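Local coordinates for glycoside hydrolase family 43 (Halothermothrix orenii, PDB 4QQS), which has alpha-L-arabinofuranosidase activity as a five-bladed beta-propeller glycosidase and probably takes part in breaking down plant polysaccharides such as xylan, at residues I77-K82 / I129-D134. Residues are numbered along the deposited sequence; the frame is centred on the assembly and turned at random.
Sequences IFYNNK and IFIDQD
Just beyond Ile131, whose side chain packs against Tyr79, Asp132 OD1 accepts a hydrogen bond from the backbone N-H of Gln133 (N to OD1 2.7 Å), from above the carboxylate plane, and forms a salt bridge with Lys201. The same carboxylate reaches the Tyr206 hydroxyl through OD2, so an acid suits this buried place where the strand ends.

No hydrogen bond crosses the contact, and its side-chain contacts are all apolar. Ile131 CD1 lies 3.7 Å from Tyr79 CE1, the two side chains crossing at about a right angle; with chi2 at -57° the ethyl arm folds over to bring this methyl to the ring. A tyrosine serves well here because its ring packs while its hydroxyl donates to the carbonyl of Gln165. Two residues earlier on each strand, Ile77 CD1 meets Ile129 CG2 at 3.8 Å, and it also approaches Ile131 CD1 at 4.2 Å. Branched isoleucines suit such strands, offering broad hydrocarbon surface close to the backbone.

After Tyr79 the chain reverses in a type I' turn, where Asn80 and Asn81 readily adopt the required positive phi angles. Residues 77-79 and 129-131, ending strands 72-79 and 124-131, run at 45° to each other and join neighbouring propeller blades through side chains and the Ile77 CG2 to Ile129 O contact (3.8 Å), with Tyr84 and Thr86 of strand 82-90 and Pro137 of strand 137-143 packed around them.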
# COMPACT_ATOMS: atom_id res chain seq x y z
N ILE A 77 -10.98 -1.88 -2.75
CA ILE A 77 -11.88 -0.73 -2.79
C ILE A 77 -13.33 -1.19 -2.88
O ILE A 77 -13.60 -2.29 -3.32
CB ILE A 77 -11.57 0.23 -3.97
CG1 ILE A 77 -11.79 -0.44 -5.33
CG2 ILE A 77 -10.15 0.75 -3.85
CD1 ILE A 77 -11.67 0.50 -6.51
N PHE A 78 -14.23 -0.33 -2.44
CA PHE A 78 -15.66 -0.52 -2.63
C PHE A 78 -16.10 0.41 -3.76
O PHE A 78 -16.04 1.63 -3.61
CB PHE A 78 -16.41 -0.22 -1.34
CG PHE A 78 -17.88 -0.48 -1.43
CD1 PHE A 78 -18.36 -1.78 -1.49
CD2 PHE A 78 -18.79 0.56 -1.45
CE1 PHE A 78 -19.71 -2.01 -1.56
CE2 PHE A 78 -20.14 0.32 -1.53
CZ PHE A 78 -20.60 -0.97 -1.59
N TYR A 79 -16.49 -0.18 -4.89
CA TYR A 79 -16.71 0.55 -6.15
C TYR A 79 -17.81 -0.15 -6.88
O TYR A 79 -17.79 -1.36 -6.97
CB TYR A 79 -15.42 0.53 -6.99
CG TYR A 79 -15.47 1.21 -8.36
CD1 TYR A 79 -15.40 2.60 -8.47
CD2 TYR A 79 -15.52 0.47 -9.53
CE1 TYR A 79 -15.40 3.21 -9.70
CE2 TYR A 79 -15.53 1.09 -10.77
CZ TYR A 79 -15.47 2.46 -10.85
OH TYR A 79 -15.46 3.11 -12.07
N ASN A 80 -18.78 0.62 -7.39
CA ASN A 80 -19.94 0.05 -8.08
C ASN A 80 -20.59 -1.04 -7.23
O ASN A 80 -20.94 -2.12 -7.73
CB ASN A 80 -19.54 -0.46 -9.45
CG ASN A 80 -19.26 0.67 -10.45
OD1 ASN A 80 -19.60 1.83 -10.22
ND2 ASN A 80 -18.66 0.32 -11.57
N ASN A 81 -20.75 -0.74 -5.95
CA ASN A 81 -21.50 -1.58 -5.03
C ASN A 81 -20.92 -2.97 -4.86
O ASN A 81 -21.64 -3.90 -4.51
CB ASN A 81 -22.97 -1.65 -5.43
CG ASN A 81 -23.88 -1.89 -4.24
OD1 ASN A 81 -23.58 -1.45 -3.13
ND2 ASN A 81 -24.99 -2.58 -4.47
N LYS A 82 -19.61 -3.13 -5.09
CA LYS A 82 -18.94 -4.37 -4.71
C LYS A 82 -17.49 -4.09 -4.37
O LYS A 82 -17.05 -2.95 -4.43
CB LYS A 82 -19.06 -5.46 -5.78
CG LYS A 82 -18.28 -5.28 -7.04
CD LYS A 82 -18.56 -6.48 -7.94
CE LYS A 82 -17.69 -6.53 -9.17
NZ LYS A 82 -17.91 -7.77 -9.96
N ILE A 129 -5.65 1.64 -6.63
CA ILE A 129 -6.68 2.31 -7.39
C ILE A 129 -7.27 3.44 -6.55
O ILE A 129 -7.74 3.21 -5.44
CB ILE A 129 -7.80 1.34 -7.87
CG1 ILE A 129 -7.21 0.28 -8.81
CG2 ILE A 129 -8.91 2.11 -8.57
CD1 ILE A 129 -8.19 -0.82 -9.22
N PHE A 130 -7.20 4.64 -7.10
CA PHE A 130 -7.74 5.87 -6.52
C PHE A 130 -8.95 6.29 -7.33
O PHE A 130 -8.85 6.48 -8.54
CB PHE A 130 -6.66 6.96 -6.57
CG PHE A 130 -7.18 8.34 -6.25
CD1 PHE A 130 -7.57 8.68 -4.97
CD2 PHE A 130 -7.28 9.30 -7.24
CE1 PHE A 130 -8.05 9.96 -4.69
CE2 PHE A 130 -7.75 10.55 -6.97
CZ PHE A 130 -8.14 10.89 -5.70
N ILE A 131 -10.09 6.44 -6.66
CA ILE A 131 -11.30 6.93 -7.30
C ILE A 131 -11.45 8.41 -6.91
O ILE A 131 -11.62 8.74 -5.74
CB ILE A 131 -12.55 6.13 -6.87
CG1 ILE A 131 -12.35 4.62 -7.07
CG2 ILE A 131 -13.77 6.61 -7.64
CD1 ILE A 131 -12.01 4.20 -8.47
N ASP A 132 -11.35 9.31 -7.89
CA ASP A 132 -11.44 10.74 -7.60
C ASP A 132 -12.87 11.14 -7.26
O ASP A 132 -13.82 10.37 -7.43
CB ASP A 132 -10.90 11.53 -8.79
CG ASP A 132 -10.37 12.91 -8.42
OD1 ASP A 132 -10.52 13.36 -7.26
OD2 ASP A 132 -9.80 13.54 -9.32
N GLN A 133 -13.03 12.36 -6.78
CA GLN A 133 -14.34 12.86 -6.37
C GLN A 133 -15.35 12.81 -7.52
O GLN A 133 -16.54 12.59 -7.28
CB GLN A 133 -14.21 14.28 -5.83
CG GLN A 133 -13.56 14.35 -4.47
CD GLN A 133 -13.42 15.78 -3.99
OE1 GLN A 133 -13.04 16.67 -4.75
NE2 GLN A 133 -13.74 16.01 -2.72
N ASP A 134 -14.88 13.01 -8.75
CA ASP A 134 -15.74 12.97 -9.92
C ASP A 134 -16.01 11.55 -10.40
O ASP A 134 -16.71 11.37 -11.39
CB ASP A 134 -15.18 13.84 -11.06
CG ASP A 134 -13.92 13.28 -11.70
OD1 ASP A 134 -13.38 12.24 -11.25
OD2 ASP A 134 -13.43 13.90 -12.67